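Local atomic coordinates of putative type VI secretion protein (Escherichia coli, PDB entry 3U66), a protein that is probably an inner-membrane-anchored component of the type VI secretion machinery, of the DotU/TssL family, present here as its cytoplasmic domain. Residues Leu70-Val75 / Asp91-His96. Residues are numbered along the deposited sequence; the frame is centred on the assembly and turned at random.
Sequences LLDESV and DPLQAH
The helix 57-76 runs past the start of the short helix 93-98, and the nearest CA atoms are those of Asp-72 and Pro-92, 6.2 Å apart. Asp-72 carries the contact. Its CG stands anti to the carbonyl carbon (chi1 -76°), which carries the carboxylate to the first turn of the short helix, where Pro-92 holds the N-cap position. Both oxygens grip backbone there, each through its syn lone pair: Asp-72 OD1 accepts from Leu-93 N at 2.8 Å, with an N-H...O angle of 158°, and Asp-72 OD2 from Gln-94 N at 2.9 Å, a more bent bond. Asp-72 OD2 accepts a second hydrogen bond, from Gln-94 NE2, also at 2.9 Å; this donor sits above the carboxylate plane, while OD2 lies in the plane of the amide. In Gln-94, CG takes the crowded place between backbone N and carbonyl carbon (chi1 55°), the chain runs on extended to bring NE2 to Asp-72 OD2, and OE1 is held by Ala-103 N. Beside the polar grip, Leu-71 CD2 meets Leu-93 CD1 at 3.6 Å, an oblique crossing of two leucines that also touch Trp-88 of helix 87-90. An alanine in place of Asp-72 would remove all three bonds and would probably leave the first turn of the short helix less firmly tied to helix 57-76. The carboxylate thus binds the first-turn N-H groups of a neighbouring helix; buried as it is, three N-H donors and the positive end of the helix dipole would be expected to stabilise its negative charge.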
# COMPACT_ATOMS: atom_id res chain seq x y z
N LEU A 70 -0.03 -2.77 2.20
CA LEU A 70 -0.74 -3.17 0.98
C LEU A 70 -1.00 -4.69 0.99
O LEU A 70 -2.15 -5.13 0.86
CB LEU A 70 0.01 -2.68 -0.29
CG LEU A 70 -0.41 -3.22 -1.68
CD1 LEU A 70 -1.84 -2.85 -2.05
CD2 LEU A 70 0.56 -2.76 -2.74
N LEU A 71 0.08 -5.48 1.17
CA LEU A 71 0.05 -6.94 1.22
C LEU A 71 -0.80 -7.49 2.37
O LEU A 71 -1.58 -8.41 2.14
CB LEU A 71 1.48 -7.49 1.26
CG LEU A 71 1.70 -9.00 1.14
CD1 LEU A 71 0.90 -9.62 -0.02
CD2 LEU A 71 3.16 -9.29 0.96
N ASP A 72 -0.68 -6.92 3.59
CA ASP A 72 -1.48 -7.32 4.76
C ASP A 72 -2.98 -7.13 4.50
O ASP A 72 -3.76 -8.04 4.79
CB ASP A 72 -1.08 -6.53 6.02
CG ASP A 72 0.22 -6.95 6.69
OD1 ASP A 72 0.58 -8.14 6.60
OD2 ASP A 72 0.84 -6.10 7.35
N GLU A 73 -3.37 -5.96 3.96
CA GLU A 73 -4.77 -5.63 3.65
C GLU A 73 -5.39 -6.55 2.59
O GLU A 73 -6.53 -6.96 2.77
CB GLU A 73 -4.92 -4.16 3.25
CG GLU A 73 -6.35 -3.66 3.36
CD GLU A 73 -6.63 -2.41 2.55
OE1 GLU A 73 -6.79 -2.52 1.32
OE2 GLU A 73 -6.67 -1.32 3.16
N SER A 74 -4.65 -6.87 1.51
CA SER A 74 -5.14 -7.75 0.43
C SER A 74 -5.32 -9.22 0.87
O SER A 74 -6.11 -9.94 0.26
CB SER A 74 -4.28 -7.64 -0.83
OG SER A 74 -2.92 -7.42 -0.53
N VAL A 75 -4.63 -9.63 1.95
CA VAL A 75 -4.71 -10.98 2.53
C VAL A 75 -5.86 -11.06 3.54
O VAL A 75 -6.60 -12.04 3.55
CB VAL A 75 -3.34 -11.42 3.13
CG1 VAL A 75 -3.47 -12.66 4.00
CG2 VAL A 75 -2.31 -11.66 2.03
N ASP A 91 -0.32 -12.28 13.66
CA ASP A 91 0.81 -11.36 13.52
C ASP A 91 1.05 -10.97 12.05
O ASP A 91 1.68 -11.74 11.32
CB ASP A 91 2.10 -11.94 14.15
CG ASP A 91 2.01 -12.23 15.63
OD1 ASP A 91 1.50 -11.37 16.38
OD2 ASP A 91 2.50 -13.31 16.05
N PRO A 92 0.54 -9.79 11.59
CA PRO A 92 0.77 -9.39 10.18
C PRO A 92 2.17 -8.81 9.95
O PRO A 92 2.94 -8.68 10.90
CB PRO A 92 -0.34 -8.38 9.92
CG PRO A 92 -0.65 -7.80 11.25
CD PRO A 92 -0.23 -8.76 12.32
N LEU A 93 2.49 -8.48 8.68
CA LEU A 93 3.80 -7.95 8.27
C LEU A 93 4.11 -6.60 8.88
O LEU A 93 5.28 -6.31 9.14
CB LEU A 93 3.94 -7.90 6.75
CG LEU A 93 3.90 -9.24 5.99
CD1 LEU A 93 3.69 -9.00 4.51
CD2 LEU A 93 5.17 -10.07 6.22
N GLN A 94 3.08 -5.78 9.11
CA GLN A 94 3.20 -4.45 9.72
C GLN A 94 3.61 -4.57 11.19
O GLN A 94 4.24 -3.65 11.73
CB GLN A 94 1.89 -3.65 9.57
CG GLN A 94 0.65 -4.36 10.11
CD GLN A 94 -0.63 -3.74 9.62
OE1 GLN A 94 -1.24 -2.92 10.29
NE2 GLN A 94 -1.05 -4.13 8.43
N ALA A 95 3.24 -5.69 11.84
CA ALA A 95 3.56 -5.97 13.24
C ALA A 95 4.92 -6.64 13.32
O ALA A 95 5.69 -6.32 14.22
CB ALA A 95 2.49 -6.84 13.86
N HIS A 96 5.21 -7.55 12.37
CA HIS A 96 6.46 -8.31 12.29
C HIS A 96 7.66 -7.43 11.95
O HIS A 96 8.69 -7.52 12.61
CB HIS A 96 6.32 -9.49 11.31
CG HIS A 96 7.57 -10.29 11.13
ND1 HIS A 96 8.09 -11.08 12.16
CD2 HIS A 96 8.38 -10.41 10.05
CE1 HIS A 96 9.19 -11.62 11.67
NE2 HIS A 96 9.41 -11.25 10.40